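Local coordinates for protein putative TIM-barrel metal-dependent hydrolase (Mycobacterium avium subsp. paratuberculosis S397, PDB 4DZI) that is probably a metal-dependent hydrolase of the amidohydrolase family, holding a two-metal site, occupied here by cadmium, in a TIM-barrel fold, at residues P205-D210 against I276-F281; S212-W217 against T282-L287. All blocks are in the same frame, centred on the assembly; numbering follows the deposited sequence.

Contact 1 (P205-D210 against I276-F281); sequences PRSLGD and IVHGVF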
loop_
_atom_site.group_PDB
_atom_site.type_symbol
_atom_site.label_atom_id
_atom_site.label_comp_id
_atom_site.label_asym_id
_atom_site.label_seq_id
_atom_site.Cartn_x
_atom_site.Cartn_y
_atom_site.Cartn_z
ATOM N N PRO C 205 -15.543 8.797 7.752
ATOM C CA PRO C 205 -15.290 8.793 6.302
ATOM C C PRO C 205 -16.057 7.689 5.583
ATOM O O PRO C 205 -16.468 6.715 6.210
ATOM C CB PRO C 205 -13.779 8.543 6.189
ATOM C CG PRO C 205 -13.370 7.958 7.507
ATOM C CD PRO C 205 -14.364 8.395 8.549
ATOM N N ARG C 206 -16.234 7.829 4.269
ATOM C CA ARG C 206 -16.956 6.829 3.469
ATOM C C ARG C 206 -16.120 6.284 2.286
ATOM O O ARG C 206 -15.237 6.960 1.730
ATOM C CB ARG C 206 -18.284 7.386 2.922
ATOM C CG ARG C 206 -19.331 7.777 3.964
ATOM C CD ARG C 206 -20.604 8.203 3.251
ATOM N NE ARG C 206 -20.491 9.492 2.550
ATOM C CZ ARG C 206 -20.485 10.696 3.133
ATOM N NH1 ARG C 206 -20.532 10.832 4.464
ATOM N NH2 ARG C 206 -20.378 11.797 2.390
ATOM N N SER C 207 -16.395 5.040 1.927
ATOM C CA SER C 207 -15.923 4.443 0.684
ATOM C C SER C 207 -16.518 5.220 -0.498
ATOM O O SER C 207 -17.631 5.725 -0.409
ATOM C CB SER C 207 -16.426 3.002 0.638
ATOM O OG SER C 207 -16.162 2.410 -0.598
ATOM N N LEU C 208 -15.771 5.316 -1.598
ATOM C CA LEU C 208 -16.316 5.905 -2.827
ATOM C C LEU C 208 -17.577 5.163 -3.264
ATOM O O LEU C 208 -18.484 5.760 -3.833
ATOM C CB LEU C 208 -15.254 5.900 -3.928
ATOM C CG LEU C 208 -14.249 7.049 -3.723
ATOM C CD1 LEU C 208 -12.965 6.772 -4.498
ATOM C CD2 LEU C 208 -14.860 8.367 -4.197
ATOM N N GLY C 209 -17.634 3.870 -2.961
ATOM C CA GLY C 209 -18.799 3.014 -3.267
ATOM C C GLY C 209 -19.913 2.924 -2.233
ATOM O O GLY C 209 -20.762 2.036 -2.350
ATOM N N ASP C 210 -19.916 3.819 -1.247
ATOM C CA ASP C 210 -21.040 3.971 -0.320
ATOM C C ASP C 210 -22.347 4.147 -1.092
ATOM O O ASP C 210 -22.405 4.889 -2.050
ATOM C CB ASP C 210 -20.821 5.149 0.608
ATOM C CG ASP C 210 -21.727 5.085 1.825
ATOM O OD1 ASP C 210 -22.877 5.575 1.739
ATOM O OD2 ASP C 210 -21.276 4.542 2.864
ATOM N N ILE C 276 -14.516 -0.479 -7.261
ATOM C CA ILE C 276 -14.852 -1.771 -7.832
ATOM C C ILE C 276 -15.467 -2.701 -6.808
ATOM O O ILE C 276 -16.565 -3.247 -7.042
ATOM C CB ILE C 276 -13.652 -2.466 -8.491
ATOM C CG1 ILE C 276 -13.177 -1.645 -9.706
ATOM C CG2 ILE C 276 -14.043 -3.862 -8.973
ATOM C CD1 ILE C 276 -11.800 -2.008 -10.222
ATOM N N VAL C 277 -14.762 -2.906 -5.694
ATOM C CA VAL C 277 -15.214 -3.894 -4.683
ATOM C C VAL C 277 -16.575 -3.538 -4.112
ATOM O O VAL C 277 -17.405 -4.424 -3.881
ATOM C CB VAL C 277 -14.160 -4.049 -3.556
ATOM C CG1 VAL C 277 -14.722 -4.858 -2.390
ATOM C CG2 VAL C 277 -12.896 -4.681 -4.119
ATOM N N HIS C 278 -16.828 -2.259 -3.923
ATOM C CA HIS C 278 -18.084 -1.837 -3.371
ATOM C C HIS C 278 -19.162 -1.627 -4.419
ATOM O O HIS C 278 -20.152 -1.046 -4.154
ATOM C CB HIS C 278 -17.947 -0.646 -2.432
ATOM C CG HIS C 278 -17.381 -0.994 -1.090
ATOM N ND1 HIS C 278 -16.839 -0.058 -0.251
ATOM C CD2 HIS C 278 -17.276 -2.175 -0.443
ATOM C CE1 HIS C 278 -16.440 -0.639 0.858
ATOM N NE2 HIS C 278 -16.683 -1.926 0.766
ATOM N N GLY C 279 -18.913 -2.130 -5.606
ATOM C CA GLY C 279 -19.964 -2.283 -6.619
ATOM C C GLY C 279 -20.405 -1.033 -7.361
ATOM O O GLY C 279 -21.525 -0.956 -7.842
ATOM N N VAL C 280 -19.542 -0.022 -7.458
ATOM C CA VAL C 280 -19.960 1.150 -8.212
ATOM C C VAL C 280 -20.238 0.824 -9.681
ATOM O O VAL C 280 -21.205 1.331 -10.244
ATOM C CB VAL C 280 -18.932 2.286 -8.110
ATOM C CG1 VAL C 280 -19.360 3.446 -9.032
ATOM C CG2 VAL C 280 -18.852 2.740 -6.657
ATOM N N PHE C 281 -19.381 0.037 -10.322
ATOM C CA PHE C 281 -19.598 -0.327 -11.720
ATOM C C PHE C 281 -20.676 -1.408 -11.866
ATOM O O PHE C 281 -21.285 -1.553 -12.929
ATOM C CB PHE C 281 -18.303 -0.734 -12.396
ATOM C CG PHE C 281 -17.255 0.350 -12.350
ATOM C CD1 PHE C 281 -17.454 1.546 -13.033
ATOM C CD2 PHE C 281 -16.093 0.170 -11.623
ATOM C CE1 PHE C 281 -16.486 2.555 -12.982
ATOM C CE2 PHE C 281 -15.128 1.165 -11.568
ATOM C CZ PHE C 281 -15.325 2.359 -12.255
#
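Ser207 and His278 meet through a short hydrogen bond, OG to ND1 at 2.6 Å, which ties an ST turn in the loop 205-210 to the Schellman motif that ends helix 266-277. OG reaches the imidazole at its edge, close to the ring plane, and either partner could supply the proton. With OG anti to the backbone N (chi1 172°), the hydroxyl lies where the chain curls back, and it also accepts from the amide of Gly209, N to OG 3.1 Å, which is the bond that defines the ST turn. Ser274 OG, one turn back on helix 266-277, is a further partner of this hydroxyl, so this oxygen of a buried serine has three polar partners. The far nitrogen of the imidazole, NE2, is hydrogen-bonded to Asp256 of the second subunit, and the ring thereby bridges the loop and the dimer interface.

Beyond the polar pair, Gly209, third residue of the type I turn that Asp210 N closes onto Ser207 O, lies against the helix end. Its CA lies 3.8 Å from His278 CB, leaving little room between the two backbones. On the helix side, Gly279 takes a positive phi (77°) as the C-prime residue: its N bonds to Ile276 O, while Val280 N reaches back to Met275 O. The same glycine is the N-cap of helix 280-283, so the chain leaves one helix and enters the next almost at once. This sharp junction delivers the Val280 side chain to the turn, where its CG2 presses on Gly209 CA at 3.4 Å, tighter than an ordinary carbon contact.

Contact 2 (S212-W217 against T282-L287); sequences SHDPVW and TRHPKL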
loop_
_atom_site.group_PDB
_atom_site.type_symbol
_atom_site.label_atom_id
_atom_site.label_comp_id
_atom_site.label_asym_id
_atom_site.label_seq_id
_atom_site.Cartn_x
_atom_site.Cartn_y
_atom_site.Cartn_z
ATOM N N SER C 212 -24.882 5.825 -0.445
ATOM C CA SER C 212 -25.347 7.202 -0.453
ATOM C C SER C 212 -24.753 8.027 -1.620
ATOM O O SER C 212 -25.216 9.139 -1.907
ATOM C CB SER C 212 -25.079 7.896 0.891
ATOM O OG SER C 212 -23.684 8.108 1.079
ATOM N N HIS C 213 -23.750 7.474 -2.302
ATOM C CA HIS C 213 -23.173 8.171 -3.459
ATOM C C HIS C 213 -23.818 7.771 -4.746
ATOM O O HIS C 213 -23.508 8.337 -5.798
ATOM C CB HIS C 213 -21.667 7.896 -3.544
ATOM C CG HIS C 213 -20.926 8.223 -2.264
ATOM N ND1 HIS C 213 -19.719 7.679 -1.963
ATOM C CD2 HIS C 213 -21.247 9.068 -1.216
ATOM C CE1 HIS C 213 -19.312 8.147 -0.777
ATOM N NE2 HIS C 213 -20.225 9.014 -0.328
ATOM N N ASP C 214 -24.699 6.772 -4.704
ATOM C CA ASP C 214 -25.317 6.297 -5.932
ATOM C C ASP C 214 -25.986 7.388 -6.795
ATOM O O ASP C 214 -25.905 7.332 -8.011
ATOM C CB ASP C 214 -26.319 5.180 -5.637
ATOM C CG ASP C 214 -25.626 3.863 -5.376
ATOM O OD1 ASP C 214 -24.540 3.661 -5.973
ATOM O OD2 ASP C 214 -26.141 3.054 -4.562
ATOM N N PRO C 215 -26.660 8.359 -6.170
ATOM C CA PRO C 215 -27.287 9.381 -7.023
ATOM C C PRO C 215 -26.275 10.187 -7.879
ATOM O O PRO C 215 -26.536 10.462 -9.044
ATOM C CB PRO C 215 -28.025 10.259 -6.011
ATOM C CG PRO C 215 -28.363 9.291 -4.901
ATOM C CD PRO C 215 -27.137 8.431 -4.772
ATOM N N VAL C 216 -25.117 10.513 -7.307
ATOM C CA VAL C 216 -24.031 11.141 -8.079
ATOM C C VAL C 216 -23.539 10.236 -9.222
ATOM O O VAL C 216 -23.428 10.686 -10.360
ATOM C CB VAL C 216 -22.858 11.545 -7.151
ATOM C CG1 VAL C 216 -21.646 12.001 -7.976
ATOM C CG2 VAL C 216 -23.306 12.650 -6.191
ATOM N N TRP C 217 -23.168 8.992 -8.936
ATOM C CA TRP C 217 -22.700 8.125 -10.031
ATOM C C TRP C 217 -23.753 7.929 -11.087
ATOM O O TRP C 217 -23.423 7.845 -12.284
ATOM C CB TRP C 217 -22.271 6.749 -9.555
ATOM C CG TRP C 217 -21.231 6.771 -8.470
ATOM C CD1 TRP C 217 -21.294 6.148 -7.217
ATOM C CD2 TRP C 217 -19.943 7.467 -8.484
ATOM N NE1 TRP C 217 -20.152 6.370 -6.499
ATOM C CE2 TRP C 217 -19.308 7.178 -7.194
ATOM C CE3 TRP C 217 -19.258 8.275 -9.422
ATOM C CZ2 TRP C 217 -18.045 7.657 -6.869
ATOM C CZ3 TRP C 217 -17.996 8.763 -9.074
ATOM C CH2 TRP C 217 -17.408 8.467 -7.825
ATOM N N THR C 282 -20.914 -2.164 -10.792
ATOM C CA THR C 282 -22.025 -3.125 -10.793
ATOM C C THR C 282 -23.336 -2.350 -10.843
ATOM O O THR C 282 -24.200 -2.644 -11.670
ATOM C CB THR C 282 -21.968 -3.995 -9.541
ATOM O OG1 THR C 282 -20.743 -4.731 -9.544
ATOM C CG2 THR C 282 -23.202 -4.959 -9.486
ATOM N N ARG C 283 -23.479 -1.341 -9.998
ATOM C CA ARG C 283 -24.724 -0.564 -9.946
ATOM C C ARG C 283 -24.846 0.418 -11.099
ATOM O O ARG C 283 -25.969 0.811 -11.488
ATOM C CB ARG C 283 -24.872 0.165 -8.611
ATOM C CG ARG C 283 -25.053 -0.790 -7.432
ATOM C CD ARG C 283 -25.286 -0.061 -6.131
ATOM N NE ARG C 283 -24.112 0.727 -5.721
ATOM C CZ ARG C 283 -23.038 0.241 -5.105
ATOM N NH1 ARG C 283 -22.925 -1.060 -4.839
ATOM N NH2 ARG C 283 -22.046 1.074 -4.783
ATOM N N HIS C 284 -23.696 0.819 -11.639
ATOM C CA HIS C 284 -23.647 1.828 -12.695
ATOM C C HIS C 284 -22.755 1.386 -13.827
ATOM O O HIS C 284 -21.637 1.886 -13.995
ATOM C CB HIS C 284 -23.173 3.160 -12.105
ATOM C CG HIS C 284 -23.897 3.533 -10.835
ATOM N ND1 HIS C 284 -25.134 4.090 -10.840
ATOM C CD2 HIS C 284 -23.555 3.349 -9.499
ATOM C CE1 HIS C 284 -25.542 4.284 -9.569
ATOM N NE2 HIS C 284 -24.572 3.841 -8.748
ATOM N N PRO C 285 -23.219 0.422 -14.633
ATOM C CA PRO C 285 -22.342 -0.226 -15.608
ATOM C C PRO C 285 -21.911 0.692 -16.738
ATOM O O PRO C 285 -20.916 0.419 -17.387
ATOM C CB PRO C 285 -23.188 -1.396 -16.143
ATOM C CG PRO C 285 -24.597 -1.054 -15.768
ATOM C CD PRO C 285 -24.532 -0.241 -14.512
ATOM N N LYS C 286 -22.643 1.788 -16.947
ATOM C CA LYS C 286 -22.251 2.778 -17.975
ATOM C C LYS C 286 -21.203 3.785 -17.482
ATOM O O LYS C 286 -20.669 4.544 -18.298
ATOM C CB LYS C 286 -23.470 3.553 -18.530
ATOM C CG LYS C 286 -24.578 2.696 -19.141
ATOM C CD LYS C 286 -25.496 3.589 -19.965
ATOM C CE LYS C 286 -26.936 3.104 -19.973
ATOM N NZ LYS C 286 -27.060 1.827 -20.717
ATOM N N LEU C 287 -20.948 3.823 -16.169
ATOM C CA LEU C 287 -20.016 4.813 -15.584
ATOM C C LEU C 287 -18.610 4.592 -16.110
ATOM O O LEU C 287 -18.112 3.465 -16.119
ATOM C CB LEU C 287 -20.011 4.743 -14.063
ATOM C CG LEU C 287 -19.160 5.825 -13.373
ATOM C CD1 LEU C 287 -19.786 7.218 -13.542
ATOM C CD2 LEU C 287 -19.070 5.528 -11.873
HETATM O O HOH W 1 -22.103 3.985 -4.864
#
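Asp214 binds both Arg283 and His284, and its side chain can be followed outward atom by atom. CB lies near the plane of the His284 imidazole, 3.8 Å from NE2. CG stands beside the backbone N (chi1 -78°), and this swings the carboxylate across to the other segment. There OD1 takes two protein N-H groups. His284 NE2 donates to OD1 at 2.8 Å in a nearly straight bond (171°), coming from above the carboxylate plane although the oxygen lies in the plane of the ring. Arg283 NE makes the salt bridge, 3.0 Å to OD1, on the syn side and much nearer the carboxylate plane. A water adds a third bond to OD1 and accepts from Arg283 NH2, closing a small ring along one edge of the guanidinium, whose NH1 bonds to His278 O. OD2 turns to Arg211, in a second salt bridge. With two arginines and a histidine N-H around it, the carboxylate is probably held in its ionised form.

The imidazole is also fixed by what lies on its faces. Trp217 CB sits over the centre of one, 3.7 Å from the centroid in a CH-pi contact, and Arg283 CB covers the opposite face nearer the rim. Further in, Leu287 brings CD2 obliquely against the indole, 3.7 Å from Trp217 CE3. Polar bonds thus hold the more open end of the contact and apolar packing the buried end. Together they fasten residues 214-217 of helix 214-223 to helix 280-283 and the turn after it, just ahead of strand 289-292, with Leu287 reaching Leu220 and Ala221 further along helix 214-223.

The centres of the two contacts are 9 Å apart, and their segments alternate along the chain: 205-210, 212-217, 276-281, 282-287. Both therefore join the same two regions: the loop leading into helix 214-223 together with residues 214-217 of that helix, and the linkage from helix 266-277 through helix 280-283, which the contacts share. These regions precede neighbouring parallel strands: strand 227-230 ends at the metal ligand His230, and Glu293 directly follows strand 289-292. Bonds also run directly between the contacts, from Arg283 to His278 and from Arg206 NE to His213 NE2. Contact 1 lies against the second subunit, whereas contact 2 stays within its own chain, so the pair connects barrel packing with the dimer interface.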